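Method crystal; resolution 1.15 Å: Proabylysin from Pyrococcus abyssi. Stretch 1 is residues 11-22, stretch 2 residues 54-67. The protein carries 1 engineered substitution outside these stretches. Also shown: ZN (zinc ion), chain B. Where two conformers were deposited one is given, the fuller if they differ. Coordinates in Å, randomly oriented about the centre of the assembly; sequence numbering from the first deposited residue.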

# COMPACT_ATOMS: atom_id res chain seq x y z
N ASP A 11 1.71 -12.60 -2.75
CA ASP A 11 1.19 -13.97 -2.63
C ASP A 11 -0.28 -13.96 -2.24
O ASP A 11 -1.11 -14.70 -2.79
N ILE A 12 -0.64 -13.09 -1.27
CA ILE A 12 -2.04 -13.07 -0.85
C ILE A 12 -2.97 -12.55 -1.92
O ILE A 12 -4.08 -13.03 -2.10
N LEU A 13 -2.51 -11.50 -2.61
CA LEU A 13 -3.35 -10.92 -3.65
C LEU A 13 -3.35 -11.82 -4.88
O LEU A 13 -4.21 -11.67 -5.76
N GLY A 14 -2.38 -12.71 -5.00
CA GLY A 14 -2.24 -13.49 -6.24
C GLY A 14 -1.80 -12.63 -7.41
O GLY A 14 -2.36 -12.69 -8.52
N TYR A 15 -0.72 -11.88 -7.15
CA TYR A 15 -0.27 -10.85 -8.10
C TYR A 15 1.23 -10.99 -8.36
O TYR A 15 1.98 -10.29 -7.67
N GLN A 16 1.59 -11.79 -9.31
CA GLN A 16 3.00 -12.08 -9.56
C GLN A 16 3.47 -11.20 -10.67
O GLN A 16 3.40 -11.54 -11.87
N ARG A 17 3.91 -10.05 -10.27
CA ARG A 17 4.48 -9.02 -11.11
C ARG A 17 5.72 -8.52 -10.38
O ARG A 17 5.65 -8.37 -9.15
N PRO A 18 6.78 -8.19 -11.08
CA PRO A 18 8.03 -7.73 -10.43
C PRO A 18 8.00 -6.27 -10.02
O PRO A 18 8.75 -5.43 -10.49
N VAL A 19 7.08 -5.99 -9.11
CA VAL A 19 6.88 -4.62 -8.59
C VAL A 19 8.11 -4.26 -7.78
O VAL A 19 8.56 -5.03 -6.92
N LYS A 20 8.63 -3.09 -8.02
CA LYS A 20 9.80 -2.58 -7.34
C LYS A 20 9.40 -1.53 -6.32
O LYS A 20 8.63 -0.63 -6.65
N VAL A 21 9.99 -1.61 -5.16
CA VAL A 21 9.77 -0.63 -4.11
C VAL A 21 10.93 0.37 -4.08
O VAL A 21 12.11 -0.03 -4.08
N ARG A 22 10.63 1.64 -4.09
CA ARG A 22 11.58 2.72 -3.99
C ARG A 22 11.27 3.54 -2.79
O ARG A 22 10.11 3.78 -2.47
N MET A 54 2.59 -0.81 7.84
CA MET A 54 3.41 -0.94 6.61
C MET A 54 2.76 -1.89 5.62
O MET A 54 2.73 -1.65 4.42
N PHE A 55 2.28 -3.03 6.15
CA PHE A 55 1.64 -4.01 5.29
C PHE A 55 0.40 -3.40 4.63
O PHE A 55 0.14 -3.65 3.46
N TYR A 56 -0.39 -2.62 5.38
CA TYR A 56 -1.54 -1.96 4.78
C TYR A 56 -1.13 -1.13 3.59
O TYR A 56 -1.76 -1.11 2.56
N ILE A 57 -0.10 -0.28 3.78
CA ILE A 57 0.33 0.58 2.69
C ILE A 57 0.70 -0.25 1.45
O ILE A 57 0.31 0.11 0.34
N LEU A 58 1.48 -1.30 1.64
CA LEU A 58 1.85 -2.15 0.52
C LEU A 58 0.65 -2.76 -0.14
O LEU A 58 0.57 -2.82 -1.38
N ILE A 59 -0.30 -3.30 0.64
CA ILE A 59 -1.51 -3.89 0.10
C ILE A 59 -2.33 -2.84 -0.64
O ILE A 59 -2.84 -3.16 -1.74
N HIS A 60 -2.48 -1.67 -0.07
CA HIS A 60 -3.24 -0.60 -0.71
C HIS A 60 -2.64 -0.26 -2.04
O HIS A 60 -3.34 -0.12 -3.07
N GLU A 61 -1.32 -0.06 -2.06
CA GLU A 61 -0.68 0.33 -3.31
C GLU A 61 -0.67 -0.80 -4.36
O GLU A 61 -0.94 -0.58 -5.52
N LEU A 62 -0.45 -2.04 -3.91
CA LEU A 62 -0.53 -3.18 -4.79
C LEU A 62 -1.95 -3.33 -5.34
O LEU A 62 -2.11 -3.71 -6.50
N ALA A 63 -2.97 -3.04 -4.54
CA ALA A 63 -4.34 -3.10 -4.99
C ALA A 63 -4.61 -2.12 -6.11
O ALA A 63 -5.35 -2.42 -7.06
N HIS A 64 -4.00 -0.94 -6.06
CA HIS A 64 -4.12 0.01 -7.18
C HIS A 64 -3.60 -0.63 -8.44
O HIS A 64 -4.20 -0.59 -9.51
N LEU A 65 -2.41 -1.20 -8.36
CA LEU A 65 -1.75 -1.80 -9.50
C LEU A 65 -2.57 -2.97 -10.03
O LEU A 65 -2.77 -3.09 -11.26
N LYS A 66 -3.02 -3.86 -9.16
CA LYS A 66 -3.74 -5.04 -9.60
C LYS A 66 -5.10 -4.71 -10.19
O LYS A 66 -5.51 -5.28 -11.18
N ALA A 67 -5.86 -3.86 -9.50
CA ALA A 67 -7.17 -3.44 -9.97
C ALA A 67 -7.08 -2.46 -11.12
O ALA A 67 -8.12 -2.17 -11.75

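Stretch 2 is a single helix, and stretch 1 runs along one flank of it: the end of a helix, a loop, and then the beginning of a strand. The contact is almost wholly apolar, with one water joining the two stretches at its far end.

Met54 lies beyond the reach of stretch 1, so Phe55 makes the first contact. Its CB points sideways, but with chi1 t the long ring extends nearer the other stretch, and Ile12 CD1 meets the ring edge, 4.1 Å from Phe55 CZ. Ile12, with chi1 m and chi2 t, stretches its CD1 out far enough to meet the ring. Tyr56 and Ile57 lie out of reach of stretch 1. Leu58, in the m,t rotamer common for leucine in helices, also starts sideways, yet its CD2 comes within 4.5 Å of CG2 of Val21 (chi1 t), a loose contact where strand and helix are well separated.

Ile59 (m, m) again leaves the backbone sideways, and its CD1 lies 4.1 Å from Leu13 CG. It forms one wall of the pocket that receives Leu13, whose side chain (m, t) sits as a knob among Ile59, Leu62, Ala63 and Lys66. A branched, flexible aliphatic chain can fill such a hollow without needing a polar partner.

His60 points away from stretch 1, its chi1 t. Its ND1 donates to Tyr56 OH at 3.0 Å, while its NE2 binds zinc at 2.0 Å. His64 NE2, one helical turn later, binds the same ion at 2.0 Å; two further ligand atoms come from elsewhere in the structure. The metal site and the packing surface thus belong to different sides of the helix. Glu61 makes no contact with stretch 1.

Leu62 (m, t) points toward stretch 1. Its CB lies 3.7 Å from Leu13 CD1, and its CD2 reaches both Val19 CG2 at 4.1 Å and the edge of the Tyr15 ring, 4.3 Å from Tyr15 CD2. Ala63 directs its small methyl away; its backbone N lies 4.1 Å from Leu13 CD1, and Ala63 is one of the four residues round that side chain.

Leu65 (m, t) also points toward stretch 1: its CD1 is 4.0 Å from CG2 of Val19 (chi1 t), and its CD2 is 4.0 Å from Arg17 NH1. The fully extended Arg17 donates from NH1 to Tyr15 OH at 2.9 Å and to water 1, also 2.9 Å from NH1; the oxygen of water 1, 2.9 Å from Leu65 O, donates to it, bridging the stretches.

Lys66 serves here through its aliphatic length. Its CB lies over the face of the Tyr15 ring (chi1 t), 3.9 Å from the centroid, in a CH-pi contact. Three t torsions extend the chain past Leu13, bringing CE within 3.1 Å of Leu13 O, before chi4 turns m and NZ finds hydrogen bonding elsewhere in the structure. Ala67, pointing away, takes no part.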

# COMPACT_ATOMS: atom_id res chain seq x y z
CB ASP A 11 2.06 -14.74 -1.66
CG ASP A 11 3.43 -15.14 -2.18
OD1 ASP A 11 3.80 -14.97 -3.37
OD2 ASP A 11 4.24 -15.64 -1.37
CB ILE A 12 -2.18 -12.31 0.48
CG1 ILE A 12 -1.47 -13.07 1.59
CG2 ILE A 12 -3.63 -12.06 0.84
CD1 ILE A 12 -1.40 -12.24 2.85
CB LEU A 13 -2.97 -9.50 -4.05
CG LEU A 13 -3.00 -8.42 -2.98
CD1 LEU A 13 -2.79 -7.05 -3.63
CD2 LEU A 13 -4.29 -8.45 -2.23
CB TYR A 15 -0.57 -9.47 -7.55
CG TYR A 15 -0.48 -8.37 -8.58
CD1 TYR A 15 -1.22 -8.39 -9.75
CD2 TYR A 15 0.34 -7.27 -8.38
CE1 TYR A 15 -1.14 -7.37 -10.68
CE2 TYR A 15 0.41 -6.24 -9.29
CZ TYR A 15 -0.32 -6.29 -10.46
OH TYR A 15 -0.21 -5.23 -11.34
CB GLN A 16 3.19 -13.56 -9.84
CG GLN A 16 2.82 -14.49 -8.66
CD GLN A 16 3.40 -14.12 -7.32
OE1 GLN A 16 4.58 -13.78 -7.16
NE2 GLN A 16 2.56 -14.21 -6.28
CB ARG A 17 3.55 -7.86 -11.31
CG ARG A 17 4.05 -6.71 -12.15
CD ARG A 17 2.97 -5.62 -12.17
NE ARG A 17 3.42 -4.48 -12.99
CZ ARG A 17 2.67 -3.42 -13.23
NH1 ARG A 17 1.49 -3.32 -12.66
NH2 ARG A 17 3.10 -2.43 -13.99
CB PRO A 18 9.08 -8.00 -11.53
CG PRO A 18 8.33 -7.78 -12.78
CD PRO A 18 7.00 -8.41 -12.52
CB VAL A 19 5.58 -4.61 -7.74
CG1 VAL A 19 5.47 -3.26 -7.06
CG2 VAL A 19 4.40 -4.92 -8.62
CB LYS A 20 10.79 -1.97 -8.35
CG LYS A 20 11.13 -2.83 -9.51
CD LYS A 20 11.76 -4.16 -9.14
CE LYS A 20 11.99 -5.00 -10.42
NZ LYS A 20 12.57 -6.32 -10.07
CB VAL A 21 9.57 -1.28 -2.72
CG1 VAL A 21 9.43 -0.20 -1.66
CG2 VAL A 21 8.33 -2.14 -2.69
CB ARG A 22 11.51 3.64 -5.22
CG ARG A 22 12.38 3.04 -6.29
CD ARG A 22 11.49 2.24 -7.23
NE ARG A 22 12.42 2.09 -8.34
CZ ARG A 22 12.68 3.15 -9.14
NH1 ARG A 22 13.55 2.97 -10.11
NH2 ARG A 22 12.09 4.34 -8.97
CB MET A 54 4.80 -1.47 6.98
CG MET A 54 5.67 -0.51 7.73
SD MET A 54 7.37 -1.09 7.95
CE MET A 54 7.22 -1.74 9.61
CB PHE A 55 1.27 -5.27 6.08
CG PHE A 55 1.03 -6.48 5.22
CD1 PHE A 55 2.02 -6.96 4.36
CD2 PHE A 55 -0.20 -7.14 5.28
CE1 PHE A 55 1.81 -8.08 3.62
CE2 PHE A 55 -0.38 -8.31 4.52
CZ PHE A 55 0.62 -8.75 3.70
CB TYR A 56 -2.34 -1.14 5.84
CG TYR A 56 -3.45 -0.42 5.12
CD1 TYR A 56 -4.58 -1.15 4.73
CD2 TYR A 56 -3.40 0.88 4.71
CE1 TYR A 56 -5.58 -0.56 4.05
CE2 TYR A 56 -4.37 1.47 3.96
CZ TYR A 56 -5.49 0.74 3.62
OH TYR A 56 -6.51 1.29 2.89
CB ILE A 57 1.48 1.51 3.14
CG1 ILE A 57 0.97 2.49 4.21
CG2 ILE A 57 2.09 2.20 1.95
CD1 ILE A 57 2.03 3.21 4.93
CB LEU A 58 2.85 -3.20 0.98
CG LEU A 58 4.23 -2.66 1.34
CD1 LEU A 58 5.11 -3.79 1.87
CD2 LEU A 58 4.94 -1.98 0.20
CB ILE A 59 -2.30 -4.60 1.20
CG1 ILE A 59 -1.65 -5.91 1.67
CG2 ILE A 59 -3.76 -4.82 0.79
CD1 ILE A 59 -1.73 -7.04 0.67
CB HIS A 60 -3.29 0.59 0.26
CG HIS A 60 -4.07 1.75 -0.28
ND1 HIS A 60 -5.28 2.13 0.25
CD2 HIS A 60 -3.87 2.67 -1.26
CE1 HIS A 60 -5.77 3.19 -0.39
NE2 HIS A 60 -4.91 3.52 -1.35
CB GLU A 61 0.70 0.89 -3.06
CG GLU A 61 0.71 2.13 -2.19
CD GLU A 61 -0.12 3.27 -2.72
OE1 GLU A 61 -0.45 3.40 -3.91
OE2 GLU A 61 -0.49 4.12 -1.86
CB LEU A 62 -0.14 -4.51 -4.13
CG LEU A 62 1.35 -4.71 -3.91
CD1 LEU A 62 1.59 -5.90 -3.02
CD2 LEU A 62 2.11 -4.87 -5.22
CB ALA A 63 -5.31 -2.90 -3.82
CB HIS A 64 -3.36 1.30 -6.89
CG HIS A 64 -4.11 2.28 -6.07
ND1 HIS A 64 -5.32 2.83 -6.51
CD2 HIS A 64 -3.84 2.86 -4.88
CE1 HIS A 64 -5.73 3.67 -5.57
NE2 HIS A 64 -4.87 3.72 -4.55
CB LEU A 65 -0.34 -2.26 -9.14
CG LEU A 65 0.66 -1.16 -8.91
CD1 LEU A 65 1.99 -1.78 -8.41
CD2 LEU A 65 0.91 -0.30 -10.11
CB LYS A 66 -3.88 -5.98 -8.44
CG LYS A 66 -4.45 -7.34 -8.91
CD LYS A 66 -4.47 -8.26 -7.68
CE LYS A 66 -4.72 -9.70 -8.09
NZ LYS A 66 -6.15 -9.80 -8.51
CB ALA A 67 -7.99 -2.88 -8.80
ZN ZN B . -5.25 4.75 -2.87
O HOH W 1 -0.85 -1.68 -13.00